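Long-range contacts in berberine bridge enzyme-like protein (Arabidopsis thaliana, PDB 5D79), which binds FAD as an oxidoreductase of the berberine bridge enzyme-like family and is involved in adaptation to salt stress: residues A[57-61]-A[77-83]; A[152-158]-A[352-358]; A[203-207]-A[216-220]; A[495-500]-A[523-527]. One frame throughout, in Å; residues are numbered along the deposited sequence.

Contact 1 of 4, residues A[57-61]-A[77-83]; sequences FFSIL and KPVSIIT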
# COMPACT_ATOMS: atom_id res chain seq x y z
N PHE A 57 -16.18 -11.61 -18.60
CA PHE A 57 -16.41 -10.33 -17.95
C PHE A 57 -16.27 -10.45 -16.45
O PHE A 57 -15.40 -9.82 -15.86
CB PHE A 57 -17.79 -9.77 -18.31
CG PHE A 57 -18.10 -8.46 -17.63
CD1 PHE A 57 -17.59 -7.27 -18.12
CD2 PHE A 57 -18.92 -8.42 -16.52
CE1 PHE A 57 -17.89 -6.07 -17.51
CE2 PHE A 57 -19.22 -7.22 -15.90
CZ PHE A 57 -18.70 -6.04 -16.40
N PHE A 58 -17.13 -11.25 -15.84
CA PHE A 58 -17.10 -11.39 -14.38
C PHE A 58 -15.78 -11.99 -13.93
O PHE A 58 -15.35 -11.76 -12.80
CB PHE A 58 -18.28 -12.24 -13.91
CG PHE A 58 -19.60 -11.61 -14.18
CD1 PHE A 58 -20.21 -11.74 -15.43
CD2 PHE A 58 -20.23 -10.84 -13.21
CE1 PHE A 58 -21.42 -11.14 -15.69
CE2 PHE A 58 -21.45 -10.24 -13.47
CZ PHE A 58 -22.05 -10.39 -14.71
N SER A 59 -15.13 -12.72 -14.83
CA SER A 59 -13.83 -13.32 -14.60
C SER A 59 -12.72 -12.28 -14.60
O SER A 59 -11.82 -12.31 -13.76
CB SER A 59 -13.53 -14.36 -15.67
OG SER A 59 -13.30 -13.71 -16.91
N ILE A 60 -12.77 -11.38 -15.58
CA ILE A 60 -11.82 -10.27 -15.67
C ILE A 60 -11.95 -9.36 -14.44
O ILE A 60 -10.96 -8.91 -13.88
CB ILE A 60 -12.01 -9.45 -16.96
CG1 ILE A 60 -11.55 -10.25 -18.18
CG2 ILE A 60 -11.24 -8.15 -16.90
CD1 ILE A 60 -10.04 -10.31 -18.33
N LEU A 61 -13.19 -9.11 -14.03
CA LEU A 61 -13.46 -8.27 -12.86
C LEU A 61 -13.05 -8.96 -11.56
O LEU A 61 -12.48 -8.32 -10.67
CB LEU A 61 -14.94 -7.90 -12.79
CG LEU A 61 -15.35 -7.05 -11.59
CD1 LEU A 61 -14.65 -5.70 -11.62
CD2 LEU A 61 -16.87 -6.89 -11.52
N LYS A 77 -21.34 -2.96 -9.56
CA LYS A 77 -20.59 -3.52 -10.67
C LYS A 77 -20.45 -2.49 -11.80
O LYS A 77 -21.35 -1.69 -12.02
CB LYS A 77 -21.30 -4.78 -11.18
CG LYS A 77 -21.39 -5.88 -10.13
CD LYS A 77 -20.01 -6.25 -9.58
CE LYS A 77 -20.06 -7.43 -8.62
NZ LYS A 77 -20.92 -7.16 -7.44
N PRO A 78 -19.30 -2.50 -12.49
CA PRO A 78 -19.10 -1.61 -13.64
C PRO A 78 -19.86 -2.09 -14.87
O PRO A 78 -20.11 -3.28 -15.03
CB PRO A 78 -17.60 -1.67 -13.89
CG PRO A 78 -17.22 -3.04 -13.44
CD PRO A 78 -18.11 -3.34 -12.25
N VAL A 79 -20.22 -1.16 -15.74
CA VAL A 79 -20.97 -1.47 -16.95
C VAL A 79 -19.99 -1.82 -18.08
O VAL A 79 -20.37 -2.35 -19.14
CB VAL A 79 -21.91 -0.29 -17.32
CG1 VAL A 79 -21.10 0.91 -17.77
CG2 VAL A 79 -22.94 -0.71 -18.34
N SER A 80 -18.70 -1.55 -17.84
CA SER A 80 -17.64 -1.97 -18.75
C SER A 80 -16.25 -2.02 -18.08
O SER A 80 -15.95 -1.24 -17.16
CB SER A 80 -17.60 -1.06 -19.99
OG SER A 80 -17.48 0.32 -19.65
N ILE A 81 -15.42 -2.96 -18.55
CA ILE A 81 -14.01 -3.04 -18.19
C ILE A 81 -13.17 -2.98 -19.45
O ILE A 81 -13.46 -3.66 -20.42
CB ILE A 81 -13.68 -4.33 -17.42
CG1 ILE A 81 -14.52 -4.44 -16.15
CG2 ILE A 81 -12.19 -4.41 -17.10
CD1 ILE A 81 -14.48 -5.81 -15.51
N ILE A 82 -12.13 -2.16 -19.45
CA ILE A 82 -11.22 -2.09 -20.57
C ILE A 82 -9.82 -2.50 -20.11
O ILE A 82 -9.30 -1.98 -19.11
CB ILE A 82 -11.19 -0.67 -21.20
CG1 ILE A 82 -12.60 -0.17 -21.52
CG2 ILE A 82 -10.34 -0.65 -22.46
CD1 ILE A 82 -13.24 0.69 -20.41
N THR A 83 -9.22 -3.47 -20.81
CA THR A 83 -7.86 -3.91 -20.52
C THR A 83 -6.93 -3.43 -21.63
O THR A 83 -6.62 -4.18 -22.56
CB THR A 83 -7.75 -5.48 -20.37
OG1 THR A 83 -8.01 -6.14 -21.62
CG2 THR A 83 -8.71 -6.00 -19.31
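Apolar contacts make up most of this interface, and I81 touches three residues of the facing segment. I81 CD1 lies 3.5 Å from L61 CB, tighter than usual van der Waals contact, and the two side chains cross at about a right angle. I81 CD1 is 4.0 Å from F57 CE1, approaching the ring obliquely. The other branch is used too: CG2 of I81 meets CG2 of I60 at 3.9 Å, and that methyl of I60 also touches CG2 of T83. L61 has its CG anti to the backbone N (chi1 179°), which directs its methyls to P78, where CD2 meets the proline CD at 3.8 Å. L61 CD2 is also 3.7 Å from K77 CD, a contact between aliphatic carbons; the ammonium of K77 bonds instead to the carbonyls of V72 and T75.

The geometry is that of a helix laid over a sheet. Helix 58-63 covers strand 80-82, which lies between strands 49-50 and 125-129 in the mixed sheet of the FAD-binding PCMH-type fold; I81 also touches V127 of the latter strand.

Polar atoms enter at the F57 ring, whose CZ comes 3.4 Å from O of P78, an approach at the ring edge and near its plane. An alanine in place of F57 lacks the ring and would probably leave a gap beside CD1 of I81 and over O of P78. F57 is also the N-cap residue, and its own O accepts from L61 N at 3.0 Å, closing the first helical turn.

Contact 2 of 4, residues A[152-158]-A[352-358]; sequences TAGELYY and LGVLTNR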
# COMPACT_ATOMS: atom_id res chain seq x y z
N THR A 152 3.27 -5.96 -10.70
CA THR A 152 3.20 -6.08 -9.26
C THR A 152 4.57 -5.86 -8.69
O THR A 152 5.57 -5.97 -9.40
CB THR A 152 2.70 -7.45 -8.80
OG1 THR A 152 3.69 -8.44 -9.10
CG2 THR A 152 1.36 -7.81 -9.44
N ALA A 153 4.61 -5.54 -7.40
CA ALA A 153 5.85 -5.45 -6.65
C ALA A 153 6.66 -6.76 -6.75
O ALA A 153 7.88 -6.74 -6.90
CB ALA A 153 5.56 -5.11 -5.21
N GLY A 154 5.98 -7.90 -6.68
CA GLY A 154 6.62 -9.19 -6.86
C GLY A 154 7.31 -9.37 -8.21
O GLY A 154 8.42 -9.89 -8.28
N GLU A 155 6.65 -8.93 -9.28
CA GLU A 155 7.24 -9.05 -10.61
C GLU A 155 8.49 -8.17 -10.70
O GLU A 155 9.52 -8.58 -11.26
CB GLU A 155 6.22 -8.66 -11.70
CG GLU A 155 5.10 -9.69 -11.90
CD GLU A 155 3.84 -9.12 -12.57
OE1 GLU A 155 3.77 -7.90 -12.85
OE2 GLU A 155 2.91 -9.91 -12.82
N LEU A 156 8.40 -6.97 -10.13
CA LEU A 156 9.53 -6.05 -10.12
C LEU A 156 10.70 -6.66 -9.35
O LEU A 156 11.85 -6.68 -9.83
CB LEU A 156 9.13 -4.71 -9.51
CG LEU A 156 10.30 -3.77 -9.29
CD1 LEU A 156 10.92 -3.39 -10.63
CD2 LEU A 156 9.87 -2.55 -8.51
N TYR A 157 10.40 -7.15 -8.15
CA TYR A 157 11.39 -7.83 -7.33
C TYR A 157 12.09 -8.93 -8.11
O TYR A 157 13.32 -9.05 -8.08
CB TYR A 157 10.72 -8.41 -6.09
CG TYR A 157 10.32 -7.38 -5.08
CD1 TYR A 157 10.87 -6.11 -5.11
CD2 TYR A 157 9.40 -7.67 -4.08
CE1 TYR A 157 10.50 -5.15 -4.18
CE2 TYR A 157 9.03 -6.72 -3.13
CZ TYR A 157 9.59 -5.47 -3.19
OH TYR A 157 9.25 -4.52 -2.27
N TYR A 158 11.29 -9.72 -8.82
CA TYR A 158 11.79 -10.88 -9.55
C TYR A 158 12.75 -10.46 -10.63
O TYR A 158 13.78 -11.09 -10.85
CB TYR A 158 10.63 -11.67 -10.15
CG TYR A 158 11.04 -12.93 -10.84
CD1 TYR A 158 11.50 -14.03 -10.12
CD2 TYR A 158 10.96 -13.04 -12.23
CE1 TYR A 158 11.87 -15.21 -10.76
CE2 TYR A 158 11.33 -14.21 -12.87
CZ TYR A 158 11.78 -15.29 -12.14
OH TYR A 158 12.14 -16.44 -12.79
N LEU A 352 12.69 -18.45 -6.62
CA LEU A 352 12.34 -17.04 -6.72
C LEU A 352 11.11 -16.79 -7.59
O LEU A 352 10.49 -15.73 -7.51
CB LEU A 352 13.52 -16.24 -7.29
CG LEU A 352 14.81 -16.27 -6.49
CD1 LEU A 352 15.89 -15.45 -7.20
CD2 LEU A 352 14.55 -15.75 -5.08
N GLY A 353 10.76 -17.78 -8.40
CA GLY A 353 9.64 -17.66 -9.32
C GLY A 353 8.28 -17.42 -8.69
O GLY A 353 7.37 -16.96 -9.36
N VAL A 354 8.13 -17.72 -7.40
CA VAL A 354 6.84 -17.54 -6.74
C VAL A 354 6.50 -16.07 -6.61
O VAL A 354 5.36 -15.70 -6.34
CB VAL A 354 6.81 -18.19 -5.35
CG1 VAL A 354 7.18 -19.65 -5.46
CG2 VAL A 354 7.76 -17.47 -4.41
N LEU A 355 7.51 -15.22 -6.81
CA LEU A 355 7.31 -13.79 -6.74
C LEU A 355 6.42 -13.31 -7.86
O LEU A 355 5.75 -12.28 -7.74
CB LEU A 355 8.66 -13.08 -6.80
CG LEU A 355 9.50 -13.41 -5.57
CD1 LEU A 355 10.79 -12.65 -5.66
CD2 LEU A 355 8.75 -13.07 -4.28
N THR A 356 6.40 -14.09 -8.93
CA THR A 356 5.68 -13.77 -10.16
C THR A 356 4.23 -14.25 -10.19
O THR A 356 3.52 -13.96 -11.14
CB THR A 356 6.39 -14.38 -11.38
OG1 THR A 356 6.17 -15.79 -11.40
CG2 THR A 356 7.88 -14.13 -11.29
N ASN A 357 3.80 -14.98 -9.17
CA ASN A 357 2.40 -15.41 -9.09
C ASN A 357 1.49 -14.23 -8.79
O ASN A 357 1.79 -13.39 -7.96
CB ASN A 357 2.19 -16.47 -8.01
CG ASN A 357 3.10 -17.68 -8.19
OD1 ASN A 357 3.46 -18.05 -9.32
ND2 ASN A 357 3.47 -18.30 -7.07
N ARG A 358 0.37 -14.17 -9.50
CA ARG A 358 -0.62 -13.14 -9.25
C ARG A 358 -1.93 -13.83 -8.93
O ARG A 358 -2.93 -13.61 -9.61
CB ARG A 358 -0.78 -12.22 -10.46
CG ARG A 358 0.33 -11.21 -10.65
CD ARG A 358 0.18 -10.49 -11.98
NE ARG A 358 -0.86 -9.46 -11.99
CZ ARG A 358 -0.70 -8.24 -12.52
NH1 ARG A 358 -1.69 -7.36 -12.50
NH2 ARG A 358 0.47 -7.91 -13.07
O HOH W 1 3.50 -11.08 -8.64
O HOH W 2 3.67 -12.39 -12.99
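G154 and L355 bring the two backbones closest, their CA atoms 4.7 Å apart, with E155 and T356 following at 5.0 Å between CA atoms. Here the N-terminal turn of helix 153-163, part of the FAD-binding PCMH-type domain, meets a 3-10 segment, 352-356, from the loop between helix 336-343 and strand 363-372. G154 permits this approach because a CB would point toward the facing segment and clash with O of L355; its CA makes a CA-H...O contact of 3.3 Å with that oxygen.

T152 and E155 form a capping box: E155 N donates to T152 OG1 at 3.0 Å, and T152 N returns a bond to E155 OE1 from above the carboxylate plane. E155 OE2 carries the salt bridge, met by R358 NH2 at 3.2 Å on its syn side, nearly straight (172°), although the carboxylate and guanidinium planes are turned 43° apart. CG2 of T152 lies over one face of that guanidinium, and R358 NH2 also donates to O of G150, so the arginine is positioned by several groups. The T152 side chain is about 7 Å from that of H111, the residue for flavin attachment, which is not linked in this structure.

Farther along the helix, the Y158 ring receives CG2 of T356 over one face, a CH-pi contact 3.5 Å from the ring centroid, while L352 O and G353 CA approach it obliquely. T356 holds OG1 between its backbone N and carbonyl carbon (chi1 74°), and from there OG1 donates in the carbonyl plane to G353 O, 2.6 Å away.

Contact 3 of 4, residues A[203-207]-A[216-220]; sequences IDALV and DRQAM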
# COMPACT_ATOMS: atom_id res chain seq x y z
N ILE A 203 12.11 8.71 -10.20
CA ILE A 203 12.82 9.83 -10.78
C ILE A 203 12.21 10.37 -12.08
O ILE A 203 12.64 11.40 -12.60
CB ILE A 203 14.29 9.44 -11.04
CG1 ILE A 203 14.35 8.14 -11.83
CG2 ILE A 203 15.04 9.29 -9.73
CD1 ILE A 203 15.75 7.78 -12.30
N ASP A 204 11.20 9.68 -12.60
CA ASP A 204 10.44 10.12 -13.78
C ASP A 204 9.20 9.23 -13.85
O ASP A 204 9.13 8.21 -13.16
CB ASP A 204 11.27 10.03 -15.08
CG ASP A 204 10.67 10.84 -16.24
OD1 ASP A 204 9.44 11.09 -16.26
OD2 ASP A 204 11.43 11.23 -17.15
N ALA A 205 8.23 9.59 -14.67
CA ALA A 205 6.99 8.84 -14.76
C ALA A 205 6.23 9.25 -15.98
O ALA A 205 6.45 10.33 -16.52
CB ALA A 205 6.14 9.06 -13.51
N LEU A 206 5.33 8.39 -16.43
CA LEU A 206 4.41 8.74 -17.51
C LEU A 206 3.00 8.76 -16.95
O LEU A 206 2.60 7.82 -16.28
CB LEU A 206 4.50 7.75 -18.67
CG LEU A 206 5.84 7.56 -19.37
CD1 LEU A 206 5.75 6.39 -20.34
CD2 LEU A 206 6.25 8.81 -20.09
N VAL A 207 2.27 9.84 -17.20
CA VAL A 207 0.88 9.91 -16.76
C VAL A 207 -0.04 10.43 -17.89
O VAL A 207 0.35 11.30 -18.67
CB VAL A 207 0.76 10.78 -15.47
CG1 VAL A 207 1.21 12.21 -15.74
CG2 VAL A 207 -0.66 10.76 -14.90
N ASP A 216 5.49 13.02 -19.43
CA ASP A 216 6.60 12.55 -18.62
C ASP A 216 6.94 13.64 -17.59
O ASP A 216 6.28 14.70 -17.56
CB ASP A 216 7.82 12.15 -19.47
CG ASP A 216 8.46 13.33 -20.21
OD1 ASP A 216 7.86 14.42 -20.24
OD2 ASP A 216 9.57 13.15 -20.77
N ARG A 217 7.91 13.39 -16.71
CA ARG A 217 8.18 14.29 -15.60
C ARG A 217 8.44 15.71 -16.11
O ARG A 217 7.97 16.70 -15.55
CB ARG A 217 9.38 13.79 -14.78
CG ARG A 217 9.83 14.77 -13.73
CD ARG A 217 11.02 14.29 -12.95
NE ARG A 217 11.22 15.17 -11.81
CZ ARG A 217 12.07 14.94 -10.82
NH1 ARG A 217 12.82 13.85 -10.83
NH2 ARG A 217 12.16 15.79 -9.82
N GLN A 218 9.18 15.78 -17.21
CA GLN A 218 9.50 17.02 -17.88
C GLN A 218 8.23 17.72 -18.37
O GLN A 218 8.08 18.93 -18.19
CB GLN A 218 10.44 16.73 -19.05
CG GLN A 218 10.99 17.94 -19.79
CD GLN A 218 11.88 17.52 -20.97
OE1 GLN A 218 11.74 16.41 -21.50
NE2 GLN A 218 12.80 18.40 -21.36
N ALA A 219 7.31 16.96 -18.96
CA ALA A 219 6.12 17.55 -19.58
C ALA A 219 5.03 17.86 -18.56
O ALA A 219 4.27 18.81 -18.76
CB ALA A 219 5.57 16.63 -20.66
N MET A 220 4.96 17.09 -17.49
CA MET A 220 3.89 17.25 -16.51
C MET A 220 4.17 18.36 -15.50
O MET A 220 3.24 18.95 -14.97
CB MET A 220 3.66 15.94 -15.76
CG MET A 220 4.65 15.67 -14.65
SD MET A 220 4.31 14.13 -13.82
CE MET A 220 4.76 12.96 -15.10
O HOH W 3 11.32 13.82 -17.91
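OD1 of D204 takes the backbone N of R217, at the first turn of helix 217-220, at 2.8 Å (156° at the hydrogen), the donor coming from the syn side and tilted out of the carboxylate plane; A205 N also points at this oxygen, at a distance too short to be taken at face value. The second oxygen, OD2, receives a water at 2.7 Å, and this water accepts from Q218 N at 3.0 Å. The carboxylate thus serves two amides at the helix start, one directly and one through water. D216, the N-cap residue, takes A219 N on its own OD1, and its OD2 lies 4.5 Å from OD2 of D204; the helix end probably eases the proximity of these like charges. With an alanine in place of D204, R217 N would probably lose its acceptor and the bridging water one of its holds.

R217 runs out extended, CG anti to the backbone N (chi1 172°), to bring NH1 within 3.0 Å of I203 O, which it meets 45° above the carbonyl plane; its NH2 is paired with E222. On the apolar side, CE of M220 meets CG1 of V207 at 3.7 Å. CA of D216 makes a CA-H...O contact of 3.1 Å with O of A205. The arrangement is that of a beta-hairpin, strands 202-208 and 214-215, whose second strand leads into an N-capped helix that begins against the first strand, within the FAD-binding PCMH-type domain.

Contact 4 of 4, residues A[495-500]-A[523-527]; sequences WGVKYF and EQSIP
Q524 fits between two aromatic side chains, lying flat on W495 and meeting Y499 edge-on. This is the C-terminal berberine and berberine-like region, where helix 488-500 packs against the irregular segment that follows helix 504-514. Against W495 the glutamine amide is nearly parallel to the indole, the planes 18° apart, and its CG stands over the face of the five-membered ring, 3.9 Å from the centroid, in a CH-pi contact. The indole also grips the backbone: NE1 donates to O of Q524 at 3.0 Å, reaching that oxygen from above the carbonyl plane and slightly tilted from its own ring plane. Y481 packs on W495 with rings edge-to-face.

Toward Y499 the same amide is turned steeply, 77° between ring and amide planes, with OE1 near the ring plane at its edge. Y499 OH donates to Q524 OE1 at 2.6 Å, and the same hydroxyl is hydrogen-bonded with D475 N. NE2 of Q524 is engaged by O of G479 and of D475, so bonds at both ends of the amide fix its rotation. Since all the touching residues are buried, these bonds satisfy polar atoms inside the protein.

One residue before Q524, the carboxylate of E523 leads away to R105 and Y121. At the end of the helix the contact becomes apolar: the F500 ring, which has CB of Y499 over one face, meets I526 obliquely, its CE2 lying 3.6 Å from CD1.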
# COMPACT_ATOMS: atom_id res chain seq x y z
N TRP A 495 -10.81 14.16 5.96
CA TRP A 495 -9.88 13.03 5.93
C TRP A 495 -8.56 13.41 5.25
O TRP A 495 -7.52 12.82 5.52
CB TRP A 495 -10.50 11.81 5.23
CG TRP A 495 -10.97 12.08 3.84
CD1 TRP A 495 -10.23 12.00 2.69
CD2 TRP A 495 -12.29 12.49 3.44
NE1 TRP A 495 -11.01 12.34 1.61
CE2 TRP A 495 -12.27 12.64 2.04
CE3 TRP A 495 -13.48 12.74 4.13
CZ2 TRP A 495 -13.39 13.03 1.32
CZ3 TRP A 495 -14.59 13.12 3.41
CH2 TRP A 495 -14.54 13.26 2.02
N GLY A 496 -8.60 14.42 4.38
CA GLY A 496 -7.42 14.91 3.70
C GLY A 496 -6.23 15.24 4.60
O GLY A 496 -5.09 14.84 4.31
N VAL A 497 -6.49 15.95 5.69
CA VAL A 497 -5.43 16.30 6.63
C VAL A 497 -4.96 15.08 7.47
O VAL A 497 -3.87 15.09 8.05
CB VAL A 497 -5.88 17.44 7.56
CG1 VAL A 497 -6.30 18.64 6.72
CG2 VAL A 497 -7.00 16.99 8.44
N LYS A 498 -5.77 14.03 7.52
CA LYS A 498 -5.39 12.82 8.23
C LYS A 498 -4.36 12.02 7.41
O LYS A 498 -3.33 11.56 7.93
CB LYS A 498 -6.63 11.98 8.54
CG LYS A 498 -7.69 12.70 9.37
CD LYS A 498 -8.88 11.78 9.60
CE LYS A 498 -9.90 12.39 10.56
NZ LYS A 498 -11.05 11.47 10.78
N TYR A 499 -4.63 11.88 6.13
CA TYR A 499 -3.75 11.19 5.20
C TYR A 499 -2.49 12.00 4.88
O TYR A 499 -1.41 11.43 4.76
CB TYR A 499 -4.48 10.91 3.90
CG TYR A 499 -5.52 9.83 3.89
CD1 TYR A 499 -5.34 8.64 4.59
CD2 TYR A 499 -6.67 9.96 3.12
CE1 TYR A 499 -6.30 7.62 4.55
CE2 TYR A 499 -7.63 8.96 3.07
CZ TYR A 499 -7.44 7.79 3.77
OH TYR A 499 -8.41 6.82 3.71
N PHE A 500 -2.64 13.31 4.71
CA PHE A 500 -1.58 14.13 4.13
C PHE A 500 -1.09 15.29 4.99
O PHE A 500 -0.13 15.97 4.60
CB PHE A 500 -2.04 14.67 2.79
CG PHE A 500 -2.41 13.60 1.82
CD1 PHE A 500 -1.44 12.73 1.34
CD2 PHE A 500 -3.70 13.46 1.37
CE1 PHE A 500 -1.76 11.74 0.45
CE2 PHE A 500 -4.03 12.47 0.48
CZ PHE A 500 -3.05 11.61 0.01
N GLU A 523 -14.47 8.29 -3.80
CA GLU A 523 -15.16 8.66 -2.57
C GLU A 523 -14.30 9.42 -1.53
O GLU A 523 -14.83 9.97 -0.56
CB GLU A 523 -15.76 7.40 -1.93
CG GLU A 523 -16.95 6.80 -2.69
CD GLU A 523 -16.58 6.10 -3.99
OE1 GLU A 523 -15.39 5.73 -4.16
OE2 GLU A 523 -17.48 5.91 -4.85
N GLN A 524 -12.98 9.46 -1.75
CA GLN A 524 -12.05 10.16 -0.86
C GLN A 524 -11.00 11.01 -1.62
O GLN A 524 -9.99 11.43 -1.04
CB GLN A 524 -11.33 9.16 0.05
CG GLN A 524 -12.07 8.79 1.33
CD GLN A 524 -11.20 8.00 2.30
OE1 GLN A 524 -10.18 7.42 1.91
NE2 GLN A 524 -11.59 7.98 3.57
N SER A 525 -11.24 11.27 -2.90
CA SER A 525 -10.25 11.96 -3.72
C SER A 525 -10.00 13.40 -3.25
O SER A 525 -10.82 14.00 -2.54
CB SER A 525 -10.68 11.94 -5.19
OG SER A 525 -11.92 12.58 -5.38
N ILE A 526 -8.84 13.94 -3.64
CA ILE A 526 -8.45 15.30 -3.32
C ILE A 526 -9.41 16.26 -4.02
O ILE A 526 -9.64 16.11 -5.23
CB ILE A 526 -7.00 15.59 -3.76
CG1 ILE A 526 -6.01 14.64 -3.06
CG2 ILE A 526 -6.62 17.05 -3.54
CD1 ILE A 526 -5.92 14.81 -1.56
N PRO A 527 -9.98 17.23 -3.28
CA PRO A 527 -10.95 18.16 -3.87
C PRO A 527 -10.31 19.35 -4.59
O PRO A 527 -9.14 19.69 -4.38
CB PRO A 527 -11.73 18.65 -2.65
CG PRO A 527 -10.69 18.68 -1.57
CD PRO A 527 -9.83 17.46 -1.83

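How the contacts relate
Contact 1 closes first along the chain. Contact 2 then spans helix 153-163 to a loop before strand 363-372, with contact 3 nested inside it; contact 4 comes last. None touches another: centres lie 24 to 31 Å apart, and the nearest atoms, of contacts 1 and 2, about 9 Å. Contacts 1, 2 and 3 include residues of the FAD-binding PCMH-type range, contact 1 in the mixed sheet and contact 3 in the six-stranded antiparallel sheet that holds strand 202-208. Contact 4 belongs to the C-terminal berberine-like range, opposite contact 2 across the chain's centre. Side chains of all four come within about 6 to 11 Å of FAD, so separate parts of the fold all lie near the one cofactor.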